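Local coordinates for lactate racemase (Thermoanaerobacterium thermosaccharolyticum, PDB 2YJG), which interconverts the D- and L-isomers of lactate with the help of a nickel pincer cofactor, captured here as the apoprotein of a homodimeric enzyme, at residues G181-I186 / D223-A228; D163-E168 / K229-A234; P276-I281 / N408-N413; V312-A317 / E397-A402; I42-L47 / L83-D88. All coordinates share one frame; numbering follows the deposited sequence.

Contact 1: residues G181-I186 / D223-A228. With SO4 (sulfate ion), chain E; EDO (1,2-ethanediol), chain F.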
# COMPACT_ATOMS: atom_id res chain seq x y z
N GLY A 181 -4.35 25.16 -5.36
CA GLY A 181 -5.46 24.41 -6.00
C GLY A 181 -5.74 24.68 -7.48
O GLY A 181 -4.93 25.25 -8.19
N GLY A 182 -6.86 24.16 -7.92
CA GLY A 182 -7.33 24.26 -9.30
C GLY A 182 -6.21 23.81 -10.22
O GLY A 182 -5.63 22.71 -10.01
N ARG A 183 -5.85 24.68 -11.14
CA ARG A 183 -4.80 24.50 -12.14
C ARG A 183 -3.45 24.01 -11.66
O ARG A 183 -2.72 23.47 -12.41
CB ARG A 183 -4.61 25.80 -12.95
CG ARG A 183 -3.91 26.93 -12.21
CD ARG A 183 -4.56 27.39 -10.87
NE ARG A 183 -3.97 28.59 -10.27
CZ ARG A 183 -3.63 28.74 -9.00
NH1 ARG A 183 -3.86 27.83 -8.09
NH2 ARG A 183 -3.10 29.85 -8.62
N LYS A 184 -3.14 24.21 -10.41
CA LYS A 184 -1.85 23.72 -9.86
C LYS A 184 -1.68 22.20 -9.85
O LYS A 184 -0.55 21.67 -9.73
CB LYS A 184 -1.56 24.30 -8.46
CG LYS A 184 -0.90 25.65 -8.51
CD LYS A 184 -0.28 26.13 -7.17
CE LYS A 184 1.07 25.52 -6.93
NZ LYS A 184 1.65 26.13 -5.72
N SER A 185 -2.79 21.49 -9.95
CA SER A 185 -2.72 20.04 -10.16
C SER A 185 -1.99 19.71 -11.49
O SER A 185 -1.47 18.60 -11.63
CB SER A 185 -4.12 19.42 -10.12
OG SER A 185 -4.68 19.57 -8.82
N ILE A 186 -2.01 20.62 -12.47
CA ILE A 186 -1.34 20.41 -13.73
C ILE A 186 0.07 20.97 -13.70
O ILE A 186 1.01 20.22 -13.90
CB ILE A 186 -2.09 20.99 -14.91
CG1 ILE A 186 -3.56 20.54 -14.88
CG2 ILE A 186 -1.32 20.72 -16.23
CD1 ILE A 186 -3.81 19.01 -15.08
N ASP A 223 0.27 31.23 -16.85
CA ASP A 223 0.84 29.99 -17.43
C ASP A 223 0.16 28.74 -16.91
O ASP A 223 -0.08 27.81 -17.70
CB ASP A 223 2.39 29.94 -17.26
CG ASP A 223 3.14 30.63 -18.43
OD1 ASP A 223 2.50 31.39 -19.23
OD2 ASP A 223 4.34 30.39 -18.53
N MET A 224 -0.19 28.70 -15.61
CA MET A 224 -0.83 27.54 -15.02
C MET A 224 -2.21 27.31 -15.61
O MET A 224 -2.61 26.16 -15.85
CB MET A 224 -0.93 27.74 -13.50
CG MET A 224 0.42 27.83 -12.75
SD MET A 224 0.06 28.24 -11.00
CE MET A 224 1.70 27.94 -10.19
N ILE A 225 -2.94 28.39 -15.80
CA ILE A 225 -4.31 28.37 -16.31
C ILE A 225 -4.28 27.82 -17.73
O ILE A 225 -5.09 26.94 -18.10
CB ILE A 225 -4.92 29.77 -16.22
CG1 ILE A 225 -5.33 30.05 -14.77
CG2 ILE A 225 -6.07 29.94 -17.22
CD1 ILE A 225 -6.38 29.14 -14.24
N TYR A 226 -3.31 28.30 -18.51
CA TYR A 226 -3.18 27.82 -19.88
C TYR A 226 -2.79 26.37 -19.93
O TYR A 226 -3.39 25.59 -20.71
CB TYR A 226 -2.18 28.64 -20.63
CG TYR A 226 -2.04 28.28 -22.08
CD1 TYR A 226 -1.16 27.27 -22.51
CD2 TYR A 226 -2.71 29.02 -23.04
CE1 TYR A 226 -1.00 27.01 -23.88
CE2 TYR A 226 -2.54 28.77 -24.38
CZ TYR A 226 -1.71 27.77 -24.80
OH TYR A 226 -1.64 27.58 -26.17
N ALA A 227 -1.82 25.97 -19.08
CA ALA A 227 -1.44 24.55 -18.90
C ALA A 227 -2.62 23.67 -18.60
O ALA A 227 -2.74 22.58 -19.18
CB ALA A 227 -0.37 24.37 -17.77
N ALA A 228 -3.50 24.11 -17.70
CA ALA A 228 -4.68 23.29 -17.34
C ALA A 228 -5.63 23.12 -18.53
O ALA A 228 -6.16 22.01 -18.80
CB ALA A 228 -5.41 23.89 -16.14
S SO4 E . -1.11 22.72 -4.58
O1 SO4 E . -1.60 22.00 -5.76
O2 SO4 E . -1.68 22.02 -3.40
O3 SO4 E . 0.37 22.78 -4.44
O4 SO4 E . -1.61 24.03 -4.77
C1 EDO F . 5.16 25.10 -4.49
O1 EDO F . 4.04 25.03 -5.39
C2 EDO F . 5.80 26.47 -4.55
O2 EDO F . 7.19 26.31 -4.81
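Arg183 and Met224 form the tight part of this contact between a 3-10 turn and helix 219-230. Arg183 CG lies 3.3 Å from Met224 CB, and Arg183 CB meets Ala228 CB at 3.8 Å. Held between the backbone N and the carbonyl carbon (chi1 73°), CG can lie against the helix, and Met224 SD sits over one guanidinium face, offset toward its rim. In the guanidinium plane NH1 donates to Gly181 O at 2.8 Å, while Lys184 N reaches that oxygen from the opposite face of its carbonyl. His221 and the Phe179 carbonyl bind further guanidinium N-H groups, which fixes its rotation. Ile186 CG1 packs on Ala228 CB at 4.0 Å.

The other side is looser and carries small solutes. Lys184 CG passes Met224 SD at 3.7 Å, but NZ bonds to O1 of 1,2-ethanediol at 2.7 Å, and a sulfate accepts from Gly181 N. An alanine here removes the amine and would probably leave Met224 SD and CE without the packing of the lysine CG and CD, and the cofactor, bound here as in related enzymes, without its anchor. Apolar packing and a pinned guanidinium thus hold the turn while the amine faces the solutes.

Contact 2: residues D163-E168 / K229-A234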
# COMPACT_ATOMS: atom_id res chain seq x y z
N ASP A 163 -9.31 9.76 -21.29
CA ASP A 163 -10.64 10.15 -21.82
C ASP A 163 -11.27 11.27 -21.06
O ASP A 163 -11.99 12.12 -21.62
CB ASP A 163 -11.61 8.98 -21.59
CG ASP A 163 -11.75 8.15 -22.75
OD1 ASP A 163 -11.03 8.42 -23.75
OD2 ASP A 163 -12.58 7.22 -22.68
N LEU A 164 -11.06 11.25 -19.75
CA LEU A 164 -11.50 12.34 -18.92
C LEU A 164 -10.43 12.55 -17.89
O LEU A 164 -9.93 11.58 -17.26
CB LEU A 164 -12.83 12.00 -18.27
CG LEU A 164 -13.48 13.01 -17.35
CD1 LEU A 164 -13.98 14.18 -18.17
CD2 LEU A 164 -14.59 12.36 -16.46
N LEU A 165 -10.02 13.80 -17.73
CA LEU A 165 -9.08 14.18 -16.71
C LEU A 165 -9.75 15.05 -15.66
O LEU A 165 -10.36 16.08 -15.98
CB LEU A 165 -7.91 14.93 -17.33
CG LEU A 165 -6.75 15.30 -16.39
CD1 LEU A 165 -6.08 14.01 -15.71
CD2 LEU A 165 -5.71 16.13 -17.10
N VAL A 166 -9.59 14.62 -14.40
CA VAL A 166 -10.18 15.24 -13.24
C VAL A 166 -9.06 15.57 -12.24
O VAL A 166 -8.02 14.90 -12.22
CB VAL A 166 -11.20 14.24 -12.59
CG1 VAL A 166 -11.69 14.72 -11.29
CG2 VAL A 166 -12.38 14.07 -13.50
N ALA A 167 -9.30 16.51 -11.34
CA ALA A 167 -8.34 16.74 -10.21
C ALA A 167 -9.05 17.10 -8.94
O ALA A 167 -10.13 17.73 -8.97
CB ALA A 167 -7.40 17.86 -10.54
N GLU A 168 -8.43 16.74 -7.82
CA GLU A 168 -8.85 17.21 -6.55
C GLU A 168 -7.72 18.01 -5.92
O GLU A 168 -6.56 17.97 -6.36
CB GLU A 168 -9.31 16.10 -5.64
CG GLU A 168 -8.24 15.10 -5.20
CD GLU A 168 -8.59 14.38 -3.90
OE1 GLU A 168 -9.73 14.55 -3.40
OE2 GLU A 168 -7.72 13.64 -3.36
N LYS A 229 -5.88 24.23 -19.24
CA LYS A 229 -6.68 24.20 -20.48
C LYS A 229 -6.14 23.24 -21.53
O LYS A 229 -6.91 22.40 -22.06
CB LYS A 229 -6.84 25.60 -21.12
CG LYS A 229 -7.38 26.62 -20.17
CD LYS A 229 -8.39 27.61 -20.79
CE LYS A 229 -7.75 28.57 -21.80
NZ LYS A 229 -8.51 29.91 -21.85
N LYS A 230 -4.84 23.31 -21.78
CA LYS A 230 -4.17 22.47 -22.77
C LYS A 230 -4.15 21.01 -22.35
O LYS A 230 -4.03 20.13 -23.20
CB LYS A 230 -2.70 22.85 -22.97
CG LYS A 230 -2.36 24.11 -23.78
CD LYS A 230 -2.99 24.12 -25.17
CE LYS A 230 -2.10 23.64 -26.29
NZ LYS A 230 -2.71 24.09 -27.57
N ALA A 231 -4.19 20.77 -21.03
CA ALA A 231 -4.32 19.41 -20.48
C ALA A 231 -5.72 18.83 -20.52
O ALA A 231 -5.88 17.67 -20.10
CB ALA A 231 -3.85 19.42 -19.01
N ASN A 232 -6.71 19.65 -20.89
CA ASN A 232 -8.15 19.30 -20.88
C ASN A 232 -8.62 18.82 -19.48
O ASN A 232 -9.41 17.90 -19.35
CB ASN A 232 -8.50 18.26 -21.98
CG ASN A 232 -8.14 18.75 -23.42
OD1 ASN A 232 -7.27 18.19 -24.12
ND2 ASN A 232 -8.77 19.85 -23.81
N LEU A 233 -8.14 19.50 -18.43
CA LEU A 233 -8.72 19.35 -17.10
C LEU A 233 -10.19 19.75 -17.12
O LEU A 233 -10.57 20.93 -17.23
CB LEU A 233 -7.89 20.18 -16.05
CG LEU A 233 -8.31 20.09 -14.58
CD1 LEU A 233 -8.23 18.62 -14.06
CD2 LEU A 233 -7.43 21.02 -13.69
N ALA A 234 -11.04 18.75 -16.98
CA ALA A 234 -12.47 18.87 -17.24
C ALA A 234 -13.34 19.08 -16.00
O ALA A 234 -14.47 19.59 -16.07
CB ALA A 234 -12.93 17.60 -17.99
O HOH W 1 -10.59 15.59 -19.87
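Leu165 and Asn232 grip one water between them: it donates to Asn232 O at 2.6 Å and accepts from Leu165 N at 2.8 Å, so that the strand amide and the carbonyl of the turn are both satisfied although they do not meet. The one direct hydrogen bond between the two segments runs from Ala234 N to Leu165 O at 2.9 Å and is nearly straight (169° at the hydrogen). It joins strand 164-170 to the start of strand 233-241, its parallel neighbour in the mixed sheet of the N-terminal region, just where helix 219-230 ends in a Schellman motif and the chain turns into the strand. Asn232, with its positive phi, is the first residue to depart from helical phi/psi, and its N bonds back to Lys229 O. The touching parts, residues 164-167 and 231-234, run 90° apart, the latter still including the turn.

Side chains fill in around this backbone link. Leu165 has CG anti to its backbone N (chi1 -175°), and CD2 comes 3.4 Å from Ala231 O in the turn that follows the helix; Val67 and Ile69 of the next strand also touch this leucine. Leu164, its neighbour along the strand, sends CD1 instead to Ala234 CB at 3.6 Å. Further along, where Ala167 takes up backbone bonding with Phe235, a single methyl serves several partners: Leu233 CD1 rests 3.7 Å from Ala167 CB and 3.6 Å from both Val166 C and Ala167 N.

Contact 3: residues P276-I281 / N408-N413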
# COMPACT_ATOMS: atom_id res chain seq x y z
N PRO A 276 -0.13 50.42 7.44
CA PRO A 276 1.25 49.99 7.69
C PRO A 276 1.91 50.64 8.92
O PRO A 276 1.66 51.83 9.26
CB PRO A 276 1.98 50.28 6.39
CG PRO A 276 0.89 50.58 5.33
CD PRO A 276 -0.31 51.07 6.13
N ALA A 277 2.71 49.83 9.61
CA ALA A 277 3.31 50.19 10.88
C ALA A 277 4.80 50.06 10.79
O ALA A 277 5.36 49.40 9.90
CB ALA A 277 2.80 49.30 11.99
N ASP A 278 5.46 50.70 11.73
CA ASP A 278 6.90 50.63 11.80
C ASP A 278 7.45 49.29 12.21
O ASP A 278 8.61 49.00 11.85
CB ASP A 278 7.42 51.65 12.79
CG ASP A 278 7.63 52.94 12.17
OD1 ASP A 278 8.64 53.07 11.45
OD2 ASP A 278 6.78 53.84 12.41
N ILE A 279 6.66 48.55 12.99
CA ILE A 279 6.99 47.18 13.49
C ILE A 279 5.79 46.26 13.25
O ILE A 279 4.64 46.63 13.49
CB ILE A 279 7.39 47.18 14.99
CG1 ILE A 279 8.58 48.09 15.26
CG2 ILE A 279 7.78 45.81 15.48
CD1 ILE A 279 8.87 48.28 16.84
N VAL A 280 6.08 45.06 12.76
CA VAL A 280 5.10 44.03 12.66
C VAL A 280 5.62 42.83 13.45
O VAL A 280 6.82 42.51 13.36
CB VAL A 280 4.94 43.59 11.19
CG1 VAL A 280 3.97 42.50 11.11
CG2 VAL A 280 4.57 44.78 10.25
N ILE A 281 4.75 42.16 14.20
CA ILE A 281 5.01 40.86 14.84
C ILE A 281 4.15 39.82 14.21
O ILE A 281 2.92 39.98 14.11
CB ILE A 281 4.72 40.84 16.36
CG1 ILE A 281 5.68 41.81 17.04
CG2 ILE A 281 4.77 39.40 16.87
CD1 ILE A 281 5.43 41.98 18.59
N ASN A 408 11.03 53.53 20.48
CA ASN A 408 10.41 52.76 21.59
C ASN A 408 8.92 53.07 21.81
O ASN A 408 8.33 52.59 22.78
CB ASN A 408 11.20 52.91 22.91
CG ASN A 408 11.02 54.27 23.57
OD1 ASN A 408 10.39 55.19 23.01
ND2 ASN A 408 11.59 54.42 24.78
N ASP A 409 8.33 53.84 20.88
CA ASP A 409 6.93 54.23 20.92
C ASP A 409 6.12 53.81 19.68
O ASP A 409 4.92 54.10 19.60
CB ASP A 409 6.81 55.75 21.09
CG ASP A 409 7.81 56.51 20.22
OD1 ASP A 409 7.88 56.24 18.98
OD2 ASP A 409 8.54 57.37 20.79
N SER A 410 6.76 53.11 18.74
CA SER A 410 6.15 52.88 17.43
C SER A 410 4.93 51.99 17.55
O SER A 410 5.02 50.96 18.17
CB SER A 410 7.17 52.21 16.49
OG SER A 410 8.29 53.06 16.23
N LYS A 411 3.78 52.36 16.97
CA LYS A 411 2.66 51.38 16.99
C LYS A 411 3.02 50.14 16.13
O LYS A 411 3.77 50.25 15.19
CB LYS A 411 1.28 51.97 16.62
CG LYS A 411 0.61 52.76 17.78
CD LYS A 411 -0.90 52.62 17.86
CE LYS A 411 -1.61 53.95 17.65
NZ LYS A 411 -3.06 54.06 17.97
N ILE A 412 2.49 48.99 16.51
CA ILE A 412 2.94 47.70 16.05
C ILE A 412 1.76 46.99 15.50
O ILE A 412 0.69 46.92 16.14
CB ILE A 412 3.45 46.82 17.23
CG1 ILE A 412 4.60 47.49 17.97
CG2 ILE A 412 3.89 45.41 16.77
CD1 ILE A 412 4.84 46.88 19.37
N ASN A 413 1.94 46.42 14.32
CA ASN A 413 0.94 45.56 13.77
C ASN A 413 1.19 44.14 14.27
O ASN A 413 2.30 43.66 14.13
CB ASN A 413 0.96 45.59 12.23
CG ASN A 413 0.12 46.71 11.60
OD1 ASN A 413 0.40 47.16 10.47
ND2 ASN A 413 -0.94 47.10 12.27
O HOH W 2 4.05 52.61 13.09
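Ile279 and Ile412 hold CG1 anti to the carbonyl carbon at nearly the same angle (chi1 -58° and -59°), and, on the same face of neighbouring strands, the two side chains lie side by side and point the same way, with Ile279 CB 4.1 Å from Ile412 CG1. The other branch of Ile412, CG2, is anti to its backbone N and comes within 4.0 Å of Ile281 CG1. All three isoleucines of this patch also touch helix 395-405.

Strands 279-283 and 412-415 are neighbours in a mainly C-terminal parallel sheet. Asn413 bonds to both flanks of Val280, as parallel strands require: its N donates to Ile279 O at 2.8 Å, and its O accepts from Ile281 N at 2.9 Å, nearly along the C=O axis. The same Asn413 O receives a CA-H...O contact from Val280 CA at 3.2 Å.

Before the strands pair, the chain turns a corner at Asp278. There Asp278 CB packs on Ser410 CB, its carboxylate forms a salt bridge through OD2 with Lys308, and its backbone N donates to a water at 2.7 Å. Ala277 CB, just ahead of the corner, sits 3.5 Å from Lys411 O.

Contact 4: residues V312-A317 / E397-A402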
# COMPACT_ATOMS: atom_id res chain seq x y z
N VAL A 312 10.62 47.15 10.72
CA VAL A 312 11.12 45.90 11.25
C VAL A 312 10.01 44.88 11.32
O VAL A 312 8.91 45.16 11.80
CB VAL A 312 11.74 46.13 12.63
CG1 VAL A 312 12.37 44.83 13.19
CG2 VAL A 312 12.81 47.25 12.54
N ILE A 313 10.26 43.71 10.73
CA ILE A 313 9.36 42.60 10.82
C ILE A 313 9.96 41.60 11.81
O ILE A 313 11.13 41.13 11.61
CB ILE A 313 9.18 41.93 9.43
CG1 ILE A 313 8.50 42.89 8.45
CG2 ILE A 313 8.43 40.59 9.53
CD1 ILE A 313 8.90 42.54 6.89
N ILE A 314 9.21 41.29 12.87
CA ILE A 314 9.53 40.19 13.84
C ILE A 314 8.68 38.98 13.50
O ILE A 314 7.45 39.06 13.40
CB ILE A 314 9.26 40.55 15.31
CG1 ILE A 314 10.02 41.80 15.71
CG2 ILE A 314 9.59 39.37 16.21
CD1 ILE A 314 9.51 42.55 16.99
N ILE A 315 9.34 37.86 13.28
CA ILE A 315 8.66 36.64 12.94
C ILE A 315 9.08 35.51 13.91
O ILE A 315 10.26 35.24 14.08
CB ILE A 315 8.90 36.18 11.45
CG1 ILE A 315 8.00 34.99 11.21
CG2 ILE A 315 10.33 35.83 11.15
CD1 ILE A 315 7.60 34.62 9.84
N ALA A 316 8.08 34.85 14.51
CA ALA A 316 8.35 33.72 15.34
C ALA A 316 8.14 32.50 14.51
O ALA A 316 7.06 32.29 14.01
CB ALA A 316 7.44 33.71 16.58
N ALA A 317 9.22 31.72 14.37
CA ALA A 317 9.28 30.50 13.53
C ALA A 317 10.37 29.58 14.14
O ALA A 317 11.55 29.91 14.16
CB ALA A 317 9.61 30.86 12.04
N GLU A 397 12.93 40.27 23.65
CA GLU A 397 14.18 40.70 23.09
C GLU A 397 14.02 41.19 21.66
O GLU A 397 14.62 42.15 21.29
CB GLU A 397 15.18 39.56 23.10
CG GLU A 397 16.52 39.99 22.60
CD GLU A 397 17.59 38.89 22.67
OE1 GLU A 397 17.34 37.76 22.20
OE2 GLU A 397 18.70 39.17 23.17
N ALA A 398 13.17 40.52 20.88
CA ALA A 398 12.98 40.91 19.50
C ALA A 398 12.45 42.35 19.47
O ALA A 398 12.94 43.22 18.71
CB ALA A 398 12.06 39.92 18.77
N LEU A 399 11.48 42.62 20.33
CA LEU A 399 10.89 43.98 20.40
C LEU A 399 11.90 45.04 20.83
O LEU A 399 11.91 46.14 20.27
CB LEU A 399 9.66 44.00 21.30
CG LEU A 399 8.78 45.25 21.19
CD1 LEU A 399 8.38 45.52 19.71
CD2 LEU A 399 7.52 45.07 22.07
N LYS A 400 12.74 44.71 21.81
CA LYS A 400 13.82 45.65 22.23
C LYS A 400 14.77 45.96 21.05
O LYS A 400 15.19 47.13 20.85
CB LYS A 400 14.60 45.13 23.44
CG LYS A 400 16.12 45.48 23.50
CD LYS A 400 17.05 44.46 22.73
CE LYS A 400 18.45 44.25 23.40
NZ LYS A 400 19.57 45.19 22.93
N ILE A 401 15.09 44.94 20.26
CA ILE A 401 16.01 45.15 19.12
C ILE A 401 15.29 46.08 18.12
O ILE A 401 15.85 47.09 17.72
CB ILE A 401 16.49 43.83 18.45
CG1 ILE A 401 17.37 42.96 19.38
CG2 ILE A 401 17.30 44.10 17.21
CD1 ILE A 401 18.81 43.58 19.68
N ALA A 402 14.02 45.79 17.82
CA ALA A 402 13.25 46.55 16.83
C ALA A 402 13.20 47.98 17.28
O ALA A 402 13.48 48.87 16.50
CB ALA A 402 11.87 46.02 16.67
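Val312 and Ile314 belong to strand 311-316 of a parallel sheet, and the helix they meet, 395-405, is the connecting helix of a beta-alpha-beta crossover from strand 390-392 to strand 412-415. On its way across the sheet the helix runs antiparallel to this strand (170°), with the two segment axes 9.3 Å apart.

Two alanines one turn apart, with Leu399, supply the helix side. Ala402 CB touches Val312 CG1 at 3.7 Å, and Ala398 CB touches Ile314 CG2 at 3.6 Å. The branches of Ile314 divide the work. CG1 is anti to the carbonyl carbon (chi1 -56°), and chi2 of 161° carries CD1 on past Ala398 to lie 3.9 Å from Leu399 N and 4.2 Å from both Leu399 CD1 and Ala402 CB. Ile314 is thus received by three helix residues, and Val312 by one.

The adjoining strands share the same helix face: Ala398 also rests on Ile373 and Val375, and Ala402 on Ile279. No hydrogen bond joins the two segments, whose touching residues are all buried. Their attachment therefore depends on the fit of methyl groups and on exclusion of water, while the polar backbone is satisfied within the helix and between the strands.

Contact 5: residues I42-L47 / L83-D88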
# COMPACT_ATOMS: atom_id res chain seq x y z
N ILE A 42 -20.55 18.02 2.97
CA ILE A 42 -20.09 19.26 2.32
C ILE A 42 -19.58 18.91 0.94
O ILE A 42 -19.89 19.58 -0.03
CB ILE A 42 -19.00 19.94 3.16
CG1 ILE A 42 -19.62 20.56 4.40
CG2 ILE A 42 -18.30 20.98 2.35
CD1 ILE A 42 -18.62 21.10 5.31
N VAL A 43 -18.79 17.83 0.87
CA VAL A 43 -18.26 17.34 -0.38
C VAL A 43 -19.37 16.94 -1.37
O VAL A 43 -19.38 17.42 -2.49
CB VAL A 43 -17.23 16.19 -0.19
CG1 VAL A 43 -16.74 15.70 -1.54
CG2 VAL A 43 -16.08 16.68 0.67
N LYS A 44 -20.33 16.13 -0.95
CA LYS A 44 -21.43 15.74 -1.84
C LYS A 44 -22.22 16.94 -2.36
O LYS A 44 -22.59 16.99 -3.53
CB LYS A 44 -22.39 14.78 -1.14
CG LYS A 44 -21.91 13.36 -0.92
CD LYS A 44 -22.24 12.49 -2.14
CE LYS A 44 -23.75 12.40 -2.47
NZ LYS A 44 -24.17 12.54 -3.98
N ARG A 45 -22.49 17.91 -1.50
CA ARG A 45 -23.17 19.13 -1.93
C ARG A 45 -22.44 19.77 -3.10
O ARG A 45 -23.06 20.14 -4.09
CB ARG A 45 -23.30 20.15 -0.76
CG ARG A 45 -24.04 21.46 -1.08
CD ARG A 45 -24.03 22.47 0.09
NE ARG A 45 -22.68 22.92 0.42
CZ ARG A 45 -22.35 23.83 1.34
NH1 ARG A 45 -23.29 24.47 2.04
NH2 ARG A 45 -21.06 24.12 1.54
N ALA A 46 -21.12 19.90 -2.98
CA ALA A 46 -20.30 20.44 -4.08
C ALA A 46 -20.48 19.63 -5.33
O ALA A 46 -20.69 20.17 -6.40
CB ALA A 46 -18.80 20.44 -3.71
N LEU A 47 -20.29 18.32 -5.21
CA LEU A 47 -20.40 17.43 -6.36
C LEU A 47 -21.82 17.50 -6.97
O LEU A 47 -21.98 17.46 -8.20
CB LEU A 47 -20.06 15.99 -5.97
CG LEU A 47 -18.57 15.75 -5.60
CD1 LEU A 47 -18.43 14.31 -5.02
CD2 LEU A 47 -17.61 16.02 -6.77
N LEU A 83 -11.64 11.17 -2.09
CA LEU A 83 -11.50 10.19 -3.18
C LEU A 83 -12.65 9.17 -3.31
O LEU A 83 -13.11 8.96 -4.43
CB LEU A 83 -10.15 9.51 -3.11
CG LEU A 83 -9.01 10.41 -3.60
CD1 LEU A 83 -7.66 9.72 -3.35
CD2 LEU A 83 -9.21 10.80 -5.16
N PRO A 84 -13.12 8.56 -2.18
CA PRO A 84 -14.26 7.65 -2.36
C PRO A 84 -15.50 8.33 -2.93
O PRO A 84 -16.31 7.68 -3.64
CB PRO A 84 -14.54 7.17 -0.95
CG PRO A 84 -13.26 7.16 -0.27
CD PRO A 84 -12.55 8.42 -0.82
N LEU A 85 -15.70 9.58 -2.58
CA LEU A 85 -16.90 10.29 -3.06
C LEU A 85 -16.74 10.67 -4.51
O LEU A 85 -17.68 10.58 -5.29
CB LEU A 85 -17.17 11.52 -2.20
CG LEU A 85 -17.58 11.25 -0.76
CD1 LEU A 85 -17.53 12.54 0.04
CD2 LEU A 85 -18.93 10.60 -0.74
N LEU A 86 -15.51 10.99 -4.92
CA LEU A 86 -15.28 11.19 -6.36
C LEU A 86 -15.43 9.91 -7.19
O LEU A 86 -16.03 9.90 -8.29
CB LEU A 86 -13.87 11.76 -6.58
CG LEU A 86 -13.64 13.25 -6.35
CD1 LEU A 86 -12.11 13.49 -6.26
CD2 LEU A 86 -14.22 14.10 -7.50
N LEU A 87 -14.86 8.82 -6.67
CA LEU A 87 -14.94 7.51 -7.33
C LEU A 87 -16.38 7.01 -7.42
O LEU A 87 -16.79 6.44 -8.41
CB LEU A 87 -14.09 6.50 -6.57
CG LEU A 87 -12.59 6.76 -6.60
CD1 LEU A 87 -11.85 6.03 -5.45
CD2 LEU A 87 -12.02 6.39 -7.94
N ASP A 88 -17.15 7.20 -6.36
CA ASP A 88 -18.56 6.81 -6.38
C ASP A 88 -19.32 7.62 -7.42
O ASP A 88 -20.08 7.06 -8.22
CB ASP A 88 -19.20 6.95 -5.00
CG ASP A 88 -20.57 6.29 -4.91
OD1 ASP A 88 -20.63 5.06 -5.03
OD2 ASP A 88 -21.58 7.01 -4.73
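Leu85 and Val43 meet where helices 39-48 and 79-91 pack as neighbours on the mixed beta sheet of the N-terminal region. The segment axes are 10.4 Å apart and cross at -33°, a shallow angle that lets successive turns face one another.

Leu85 makes the largest single contribution. Its CB lies 4.2 Å from Leu47 CD1. CG, anti to the carbonyl carbon (chi1 -67°), heads toward helix 39-48 and splits the two methyls between different partners. CD1 presses on Val43 CG1 at 3.6 Å, the side chains meeting obliquely. CD2 touches the aliphatic part of Lys44, 4.1 Å from both CG and CD, the two chains crossing at about a right angle. Beyond this point the bent lysine chain carries NZ to a salt bridge with Glu48 of its own helix. An alanine in place of Leu85 would probably open a gap between the helices, leaving Val43 CG1 without its methyl partner and the Lys44 chain freer to turn.

Nearer the sheet, Val43 and Leu86 both touch Leu237 of strand 233-241, and Leu47 touches Phe235. Leu47 CD1 lies 3.8 Å from Leu85 O, while its CD2 meets Leu86 CD2 at 4.0 Å, side chains at about a right angle.

The contacts fall into two groups on opposite sides of the chain's centre: contacts 1, 2 and 5 in one half, contacts 3 and 4 in the other, without touching. Contacts 1 and 2 share helix 219-230, and contact 2 touches contact 5 through Glu168. Contacts 3 and 4 are joined by backbone bonds between neighbouring strands and by helix 395-405. Strand pairing gives contacts 2 and 3 backbone hydrogen bonds, with a water beside each where the chains turn or diverge; helix packing leaves contacts 4 and 5 apolar, the former wholly buried and the latter partly exposed at Lys44 and Leu85. Contact 1, largely buried, alone includes a residue that, as in related enzymes, probably binds the cofactor.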